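Local coordinates for protein putative hydrolase (Campylobacter jejuni, PDB 3D6L) that is a hexameric hotdog-fold thioesterase that probably hydrolyses long-chain fatty acyl-CoA, at residues Ala38-Glu43 and Cys71-Val76; Ser31-Ala36 and Asn104-Leu109; Val76-Thr81 and Glu127-His132. One frame throughout, in Å; residues are numbered along the deposited sequence.

Overall arrangement
Contacts 1 and 2 both set helix 26-42 against the antiparallel sheet of the hotdog fold, their centres about 10 Å apart. Contact 2 uses an earlier part of the helix and strand 100-115, contact 1 a later part and strand 68-78. Along the chain both segments of contact 1 fall between those of contact 2. Contact 3, centred about 12 Å from contact 1 and 21 Å from contact 2, continues strand 68-78 from Val76, which it shares with contact 1, and adds helix 126-130. Contacts 1 and 2 thus belong to the buried helix-on-sheet core, while contact 3 ties the C-terminal helix to one end of that sheet at the surface.

Contact 1: residues Ala38-Glu43 and Cys71-Val76; sequences AIAARE and CYSKVV
Ser73 is the first residue of 71-76 to meet 38-43, its CB lying 3.5 Å from CB of Ala40; Cys71 packs about one turn earlier on the same helix, on Gln32 and Ala36. The two carbons approach nearly end on, each CA-CB bond aimed at the other residue, and the CA atoms of this pair are 6.3 Å apart. With OG of Ser73 anti to the carbonyl carbon (chi1 -58°), the hydroxyl turns back along the helix. It passes the Ala40 methyl, OG to CB 4.0 Å, and makes a weak hydrogen bond to the carbonyl oxygen of Ala36, one turn earlier. Small side chains on both sides let the backbones come this near. The pairing belongs to the hotdog fold, in which a long helix, here 26-42, lies across a curved antiparallel sheet; strand 68-78 runs between 9-12 and 82-94 in that sheet. The CB of Lys74 is directed away from the helix, and Val75 brings the strand back to it. The Val75 branch that does the touching is CG2, 3.8 Å from the carbonyl oxygen of Ala40 and coming in beside the C=O bond. Its distance to CB of Ala40 is 4.4 Å, a looser apolar contact. CG1, anti to the backbone N (chi1 179°), is turned aside, and CG2, anti to the carbonyl carbon, is the methyl that faces the helix. The same Ala40 oxygen accepts a hydrogen bond from N of Glu43 at 3.3 Å, near the end of the helix. Ile68 of a second subunit packs on Ile39 and Arg42.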
loop_
_atom_site.group_PDB
_atom_site.type_symbol
_atom_site.label_atom_id
_atom_site.label_comp_id
_atom_site.label_asym_id
_atom_site.label_seq_id
_atom_site.Cartn_x
_atom_site.Cartn_y
_atom_site.Cartn_z
ATOM N N ALA A 38 -9.977 -12.961 14.553
ATOM C CA ALA A 38 -10.312 -11.921 15.522
ATOM C C ALA A 38 -11.812 -11.613 15.550
ATOM O O ALA A 38 -12.408 -11.477 16.634
ATOM C CB ALA A 38 -9.512 -10.666 15.243
ATOM N N ILE A 39 -12.421 -11.516 14.365
ATOM C CA ILE A 39 -13.869 -11.320 14.244
ATOM C C ILE A 39 -14.628 -12.429 14.970
ATOM O O ILE A 39 -15.642 -12.166 15.628
ATOM C CB ILE A 39 -14.325 -11.269 12.761
ATOM C CG1 ILE A 39 -13.846 -9.975 12.102
ATOM C CG2 ILE A 39 -15.863 -11.381 12.646
ATOM C CD1 ILE A 39 -13.887 -10.021 10.605
ATOM N N ALA A 40 -14.131 -13.661 14.845
ATOM C CA ALA A 40 -14.744 -14.819 15.489
ATOM C C ALA A 40 -14.561 -14.768 16.996
ATOM O O ALA A 40 -15.502 -15.040 17.742
ATOM C CB ALA A 40 -14.184 -16.115 14.927
ATOM N N ALA A 41 -13.353 -14.418 17.433
ATOM C CA ALA A 41 -13.027 -14.312 18.857
ATOM C C ALA A 41 -13.794 -13.185 19.556
ATOM O O ALA A 41 -14.178 -13.328 20.715
ATOM C CB ALA A 41 -11.527 -14.144 19.046
ATOM N N ARG A 42 -14.016 -12.075 18.852
ATOM C CA ARG A 42 -14.775 -10.949 19.409
ATOM C C ARG A 42 -16.259 -11.258 19.675
ATOM O O ARG A 42 -16.900 -10.553 20.450
ATOM C CB ARG A 42 -14.624 -9.688 18.555
ATOM C CG ARG A 42 -13.395 -8.856 18.896
ATOM C CD ARG A 42 -13.455 -7.456 18.276
ATOM N NE ARG A 42 -13.640 -7.516 16.824
ATOM C CZ ARG A 42 -12.658 -7.639 15.928
ATOM N NH1 ARG A 42 -11.384 -7.703 16.312
ATOM N NH2 ARG A 42 -12.956 -7.688 14.629
ATOM N N GLU A 43 -16.800 -12.305 19.051
ATOM C CA GLU A 43 -18.119 -12.820 19.439
ATOM C C GLU A 43 -18.172 -13.205 20.928
ATOM O O GLU A 43 -19.253 -13.242 21.541
ATOM C CB GLU A 43 -18.503 -14.031 18.595
ATOM C CG GLU A 43 -19.028 -13.690 17.214
ATOM C CD GLU A 43 -19.099 -14.909 16.302
ATOM O OE1 GLU A 43 -19.416 -14.731 15.098
ATOM O OE2 GLU A 43 -18.819 -16.042 16.783
ATOM N N CYS A 71 -12.374 -16.682 4.368
ATOM C CA CYS A 71 -11.819 -17.137 5.629
ATOM C C CYS A 71 -12.943 -17.517 6.560
ATOM O O CYS A 71 -13.741 -16.666 6.975
ATOM C CB CYS A 71 -10.976 -16.044 6.287
ATOM S SG CYS A 71 -9.623 -15.426 5.292
ATOM N N TYR A 72 -12.981 -18.802 6.886
ATOM C CA TYR A 72 -13.951 -19.364 7.800
ATOM C C TYR A 72 -13.307 -19.568 9.157
ATOM O O TYR A 72 -12.107 -19.822 9.252
ATOM C CB TYR A 72 -14.444 -20.701 7.268
ATOM C CG TYR A 72 -15.124 -20.608 5.928
ATOM C CD1 TYR A 72 -14.387 -20.660 4.740
ATOM C CD2 TYR A 72 -16.519 -20.469 5.841
ATOM C CE1 TYR A 72 -15.018 -20.578 3.499
ATOM C CE2 TYR A 72 -17.163 -20.392 4.602
ATOM C CZ TYR A 72 -16.404 -20.444 3.440
ATOM O OH TYR A 72 -17.031 -20.369 2.219
ATOM N N SER A 73 -14.119 -19.480 10.201
ATOM C CA SER A 73 -13.630 -19.583 11.564
ATOM C C SER A 73 -14.499 -20.467 12.431
ATOM O O SER A 73 -15.728 -20.460 12.315
ATOM C CB SER A 73 -13.552 -18.203 12.184
ATOM O OG SER A 73 -12.711 -17.380 11.399
ATOM N N LYS A 74 -13.846 -21.248 13.288
ATOM C CA LYS A 74 -14.538 -21.941 14.357
ATOM C C LYS A 74 -13.810 -21.745 15.685
ATOM O O LYS A 74 -12.645 -22.127 15.835
ATOM C CB LYS A 74 -14.719 -23.430 14.036
ATOM C CG LYS A 74 -15.593 -24.153 15.062
ATOM C CD LYS A 74 -16.030 -25.528 14.597
ATOM C CE LYS A 74 -16.576 -26.347 15.769
ATOM N NZ LYS A 74 -17.866 -25.814 16.316
ATOM N N VAL A 75 -14.503 -21.139 16.643
ATOM C CA VAL A 75 -13.984 -21.050 17.996
ATOM C C VAL A 75 -13.917 -22.463 18.537
ATOM O O VAL A 75 -14.919 -23.159 18.639
ATOM C CB VAL A 75 -14.838 -20.156 18.899
ATOM C CG1 VAL A 75 -14.262 -20.121 20.314
ATOM C CG2 VAL A 75 -14.918 -18.754 18.319
ATOM N N VAL A 76 -12.703 -22.870 18.854
ATOM C CA VAL A 76 -12.374 -24.234 19.202
ATOM C C VAL A 76 -12.286 -24.370 20.726
ATOM O O VAL A 76 -12.640 -25.408 21.286
ATOM C CB VAL A 76 -11.032 -24.626 18.496
ATOM C CG1 VAL A 76 -10.244 -25.696 19.267
ATOM C CG2 VAL A 76 -11.297 -25.053 17.061
#

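Contact 2: residues Ser31-Ala36 and Asn104-Leu109; sequences SQIDLA and NVTSAL
In the core of the hotdog fold, where the long helix crosses the concave sheet, Ile33 on helix 26-42 reaches down to Thr106 and Ala108 of strand 100-115. Its two branches divide the work. CG2 comes down on the methyl of Ala108, with CG2 to CB 3.7 Å, a plain apolar contact. CD1, at the end of the longer branch, lies 3.3 Å from OG1 of Thr106, the two side chains meeting at a slant. The division follows from the first torsion of Ile33 (chi1 -71°): CG2 is anti to the backbone N and CG1 is anti to the carbonyl carbon. The second torsion, 164°, extends the longer branch so that CD1 ends over Thr106. Thr106 and Ala108 turn CB to the helix, whereas Ser107 between them points to the other surface of the sheet and hydrogen-bonds Glu88 through OG. The nearest CA atoms, of Ile33 and Ala108, are 7.4 Å apart, so the larger side chain of Ile33 fills the gap. Strand 100-115 has a classic beta bulge at Val105 and Thr106, both facing Val89 of the neighbouring strand 82-94. Met54, Val87 and Val89 also touch Ile33, which puts its side chain over three adjacent strands; on the far side of the helix, Ser31 and Leu35 pack on Phe25 of a third subunit. All three residues of the contact are buried, as befits a hotdog domain, whose sheet wraps round its central helix.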
loop_
_atom_site.group_PDB
_atom_site.type_symbol
_atom_site.label_atom_id
_atom_site.label_comp_id
_atom_site.label_asym_id
_atom_site.label_seq_id
_atom_site.Cartn_x
_atom_site.Cartn_y
_atom_site.Cartn_z
ATOM N N SER A 31 -2.376 -12.372 7.204
ATOM C CA SER A 31 -3.068 -11.146 7.627
ATOM C C SER A 31 -4.572 -11.377 7.642
ATOM O O SER A 31 -5.254 -11.036 8.622
ATOM C CB SER A 31 -2.747 -9.976 6.692
ATOM O OG SER A 31 -1.351 -9.754 6.601
ATOM N N GLN A 32 -5.079 -11.959 6.551
ATOM C CA GLN A 32 -6.483 -12.343 6.451
ATOM C C GLN A 32 -6.891 -13.304 7.567
ATOM O O GLN A 32 -7.980 -13.179 8.141
ATOM C CB GLN A 32 -6.782 -12.976 5.089
ATOM C CG GLN A 32 -6.228 -12.222 3.874
ATOM C CD GLN A 32 -6.354 -10.688 3.957
ATOM O OE1 GLN A 32 -7.426 -10.141 4.258
ATOM N NE2 GLN A 32 -5.244 -9.993 3.673
ATOM N N ILE A 33 -6.007 -14.255 7.875
ATOM C CA ILE A 33 -6.261 -15.252 8.923
ATOM C C ILE A 33 -6.354 -14.579 10.286
ATOM O O ILE A 33 -7.309 -14.812 11.035
ATOM C CB ILE A 33 -5.193 -16.367 8.914
ATOM C CG1 ILE A 33 -5.386 -17.248 7.671
ATOM C CG2 ILE A 33 -5.244 -17.195 10.196
ATOM C CD1 ILE A 33 -4.204 -18.137 7.319
ATOM N N ASP A 34 -5.379 -13.725 10.588
ATOM C CA ASP A 34 -5.347 -13.020 11.856
ATOM C C ASP A 34 -6.608 -12.180 12.048
ATOM O O ASP A 34 -7.231 -12.217 13.111
ATOM C CB ASP A 34 -4.083 -12.161 11.965
ATOM C CG ASP A 34 -3.801 -11.716 13.396
ATOM O OD1 ASP A 34 -4.469 -12.213 14.330
ATOM O OD2 ASP A 34 -2.908 -10.871 13.604
ATOM N N LEU A 35 -7.007 -11.454 11.008
ATOM C CA LEU A 35 -8.215 -10.623 11.060
ATOM C C LEU A 35 -9.529 -11.416 11.148
ATOM O O LEU A 35 -10.433 -11.038 11.906
ATOM C CB LEU A 35 -8.253 -9.661 9.874
ATOM C CG LEU A 35 -7.261 -8.497 9.890
ATOM C CD1 LEU A 35 -7.308 -7.751 8.554
ATOM C CD2 LEU A 35 -7.502 -7.543 11.072
ATOM N N ALA A 36 -9.635 -12.495 10.365
ATOM C CA ALA A 36 -10.831 -13.352 10.353
ATOM C C ALA A 36 -11.026 -14.072 11.684
ATOM O O ALA A 36 -12.151 -14.182 12.170
ATOM C CB ALA A 36 -10.758 -14.355 9.227
ATOM N N ASN A 104 -9.427 -25.550 -0.779
ATOM C CA ASN A 104 -8.976 -25.321 0.589
ATOM C C ASN A 104 -7.480 -25.056 0.537
ATOM O O ASN A 104 -6.678 -25.925 0.190
ATOM C CB ASN A 104 -9.306 -26.499 1.504
ATOM C CG ASN A 104 -8.973 -26.222 2.980
ATOM O OD1 ASN A 104 -8.889 -25.069 3.427
ATOM N ND2 ASN A 104 -8.787 -27.295 3.743
ATOM N N VAL A 105 -7.117 -23.831 0.879
ATOM C CA VAL A 105 -5.853 -23.281 0.451
ATOM C C VAL A 105 -4.870 -23.081 1.607
ATOM O O VAL A 105 -3.664 -23.267 1.432
ATOM C CB VAL A 105 -6.104 -22.018 -0.411
ATOM C CG1 VAL A 105 -6.126 -20.750 0.420
ATOM C CG2 VAL A 105 -5.114 -21.949 -1.550
ATOM N N THR A 106 -5.388 -22.727 2.783
ATOM C CA THR A 106 -4.572 -22.612 3.995
ATOM C C THR A 106 -5.381 -22.803 5.289
ATOM O O THR A 106 -6.602 -22.717 5.290
ATOM C CB THR A 106 -3.600 -21.335 4.011
ATOM O OG1 THR A 106 -3.622 -20.685 5.292
ATOM C CG2 THR A 106 -3.946 -20.333 2.958
ATOM N N SER A 107 -4.669 -23.065 6.378
ATOM C CA SER A 107 -5.266 -23.481 7.632
ATOM C C SER A 107 -4.470 -22.910 8.805
ATOM O O SER A 107 -3.255 -22.776 8.714
ATOM C CB SER A 107 -5.215 -24.995 7.694
ATOM O OG SER A 107 -5.859 -25.468 8.841
ATOM N N ALA A 108 -5.138 -22.571 9.903
ATOM C CA ALA A 108 -4.426 -22.063 11.079
ATOM C C ALA A 108 -5.225 -22.151 12.368
ATOM O O ALA A 108 -6.449 -22.125 12.354
ATOM C CB ALA A 108 -3.946 -20.618 10.852
ATOM N N LEU A 109 -4.501 -22.248 13.478
ATOM C CA LEU A 109 -5.076 -22.210 14.817
ATOM C C LEU A 109 -4.533 -20.970 15.516
ATOM O O LEU A 109 -3.351 -20.917 15.853
ATOM C CB LEU A 109 -4.652 -23.451 15.606
ATOM C CG LEU A 109 -5.617 -24.200 16.530
ATOM C CD1 LEU A 109 -4.799 -25.046 17.522
ATOM C CD2 LEU A 109 -6.616 -23.288 17.258
#

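Contact 3: residues Val76-Thr81 and Glu127-His132; sequences VNVGNT and ELKRIH
Alongside Lys129, which reaches over to Val78 and Gly79, the flat groups lie around the C-terminal helix itself. One face of the Arg130 guanidinium has CA of Glu127 3.6 Å above it, offset toward the rim. The His132 ring turns its edge to the carbonyl group of Leu128, and its ND1 donates a hydrogen bond of 2.7 Å to Leu128 O, nearly in the ring plane, which helps to fix the ring's rotation. Helix 126-130 packs here at the surface of the hotdog domain, against the end of strand 68-78 and the hairpin loop that leads into strand 82-94. Lys129 carries the contact. With CG anti to the carbonyl carbon (chi1 -70°) and the chain extended beyond it, its methylenes slant across Val78, whose CG1 is 3.7 Å from CE. Leu44, Ile124 and Phe134 also touch the Val78 side chain. The lysine thus combines an apolar stem with a polar end that ties helix to loop: NZ donates to Gly79 O at 2.9 Å, from above the carbonyl plane (38° out of it), with a C=O...N angle of 137°.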
loop_
_atom_site.group_PDB
_atom_site.type_symbol
_atom_site.label_atom_id
_atom_site.label_comp_id
_atom_site.label_asym_id
_atom_site.label_seq_id
_atom_site.Cartn_x
_atom_site.Cartn_y
_atom_site.Cartn_z
ATOM N N VAL A 76 -12.703 -22.870 18.854
ATOM C CA VAL A 76 -12.374 -24.234 19.202
ATOM C C VAL A 76 -12.286 -24.370 20.726
ATOM O O VAL A 76 -12.640 -25.408 21.286
ATOM C CB VAL A 76 -11.032 -24.626 18.496
ATOM C CG1 VAL A 76 -10.244 -25.696 19.267
ATOM C CG2 VAL A 76 -11.297 -25.053 17.061
ATOM N N ASN A 77 -11.821 -23.313 21.385
ATOM C CA ASN A 77 -11.619 -23.332 22.825
ATOM C C ASN A 77 -11.746 -21.965 23.476
ATOM O O ASN A 77 -11.356 -20.953 22.904
ATOM C CB ASN A 77 -10.255 -23.921 23.150
ATOM C CG ASN A 77 -10.293 -24.808 24.363
ATOM O OD1 ASN A 77 -10.411 -26.032 24.240
ATOM N ND2 ASN A 77 -10.230 -24.205 25.549
ATOM N N VAL A 78 -12.297 -21.949 24.682
ATOM C CA VAL A 78 -12.427 -20.725 25.457
ATOM C C VAL A 78 -11.933 -20.994 26.868
ATOM O O VAL A 78 -12.339 -21.964 27.505
ATOM C CB VAL A 78 -13.891 -20.214 25.498
ATOM C CG1 VAL A 78 -13.994 -18.944 26.318
ATOM C CG2 VAL A 78 -14.419 -19.964 24.091
ATOM N N GLY A 79 -11.033 -20.139 27.339
ATOM C CA GLY A 79 -10.500 -20.234 28.687
ATOM C C GLY A 79 -11.140 -19.162 29.537
ATOM O O GLY A 79 -12.294 -18.814 29.329
ATOM N N ASN A 80 -10.386 -18.641 30.496
ATOM C CA ASN A 80 -10.850 -17.560 31.352
ATOM C C ASN A 80 -10.766 -16.217 30.605
ATOM O O ASN A 80 -11.706 -15.414 30.659
ATOM C CB ASN A 80 -10.068 -17.585 32.680
ATOM C CG ASN A 80 -9.928 -16.211 33.323
ATOM O OD1 ASN A 80 -10.877 -15.674 33.904
ATOM N ND2 ASN A 80 -8.722 -15.641 33.238
ATOM N N THR A 81 -9.653 -16.001 29.893
ATOM C CA THR A 81 -9.470 -14.818 29.034
ATOM C C THR A 81 -9.073 -15.150 27.581
ATOM O O THR A 81 -9.133 -14.276 26.706
ATOM C CB THR A 81 -8.409 -13.835 29.596
ATOM O OG1 THR A 81 -7.173 -14.529 29.792
ATOM C CG2 THR A 81 -8.859 -13.218 30.912
ATOM N N GLU A 127 -22.065 -15.860 30.045
ATOM C CA GLU A 127 -23.213 -15.822 29.141
ATOM C C GLU A 127 -22.829 -16.051 27.679
ATOM O O GLU A 127 -23.478 -16.823 26.981
ATOM C CB GLU A 127 -23.967 -14.502 29.271
ATOM C CG GLU A 127 -25.187 -14.409 28.345
ATOM C CD GLU A 127 -25.922 -13.092 28.475
ATOM O OE1 GLU A 127 -26.257 -12.709 29.624
ATOM O OE2 GLU A 127 -26.181 -12.442 27.434
ATOM N N LEU A 128 -21.783 -15.366 27.223
ATOM C CA LEU A 128 -21.312 -15.498 25.850
ATOM C C LEU A 128 -20.712 -16.876 25.619
ATOM O O LEU A 128 -20.833 -17.436 24.526
ATOM C CB LEU A 128 -20.297 -14.408 25.512
ATOM C CG LEU A 128 -20.781 -12.955 25.514
ATOM C CD1 LEU A 128 -19.606 -12.036 25.251
ATOM C CD2 LEU A 128 -21.900 -12.708 24.509
ATOM N N LYS A 129 -20.071 -17.418 26.653
ATOM C CA LYS A 129 -19.600 -18.800 26.630
ATOM C C LYS A 129 -20.769 -19.764 26.488
ATOM O O LYS A 129 -20.687 -20.703 25.699
ATOM C CB LYS A 129 -18.799 -19.140 27.887
ATOM C CG LYS A 129 -17.456 -18.458 27.983
ATOM C CD LYS A 129 -16.597 -19.166 29.006
ATOM C CE LYS A 129 -15.584 -18.230 29.633
ATOM N NZ LYS A 129 -14.869 -18.897 30.753
ATOM N N ARG A 130 -21.851 -19.523 27.238
ATOM C CA ARG A 130 -23.050 -20.370 27.185
ATOM C C ARG A 130 -23.709 -20.382 25.806
ATOM O O ARG A 130 -24.076 -21.446 25.311
ATOM C CB ARG A 130 -24.077 -19.975 28.253
ATOM C CG ARG A 130 -23.839 -20.598 29.630
ATOM C CD ARG A 130 -25.068 -20.485 30.547
ATOM N NE ARG A 130 -25.538 -19.105 30.689
ATOM C CZ ARG A 130 -25.064 -18.216 31.562
ATOM N NH1 ARG A 130 -24.091 -18.544 32.402
ATOM N NH2 ARG A 130 -25.568 -16.986 31.592
ATOM N N ILE A 131 -23.851 -19.209 25.187
ATOM C CA ILE A 131 -24.495 -19.123 23.869
ATOM C C ILE A 131 -23.605 -19.593 22.715
ATOM O O ILE A 131 -24.054 -19.644 21.564
ATOM C CB ILE A 131 -25.101 -17.715 23.559
ATOM C CG1 ILE A 131 -24.045 -16.616 23.617
ATOM C CG2 ILE A 131 -26.255 -17.411 24.501
ATOM C CD1 ILE A 131 -24.543 -15.266 23.132
ATOM N N HIS A 132 -22.354 -19.932 23.028
ATOM C CA HIS A 132 -21.407 -20.456 22.037
ATOM C C HIS A 132 -21.005 -21.916 22.309
ATOM O O HIS A 132 -20.077 -22.445 21.691
ATOM C CB HIS A 132 -20.175 -19.544 21.925
ATOM C CG HIS A 132 -20.442 -18.260 21.201
ATOM N ND1 HIS A 132 -20.602 -17.054 21.852
ATOM C CD2 HIS A 132 -20.596 -17.996 19.880
ATOM C CE1 HIS A 132 -20.840 -16.103 20.966
ATOM N NE2 HIS A 132 -20.838 -16.647 19.762
#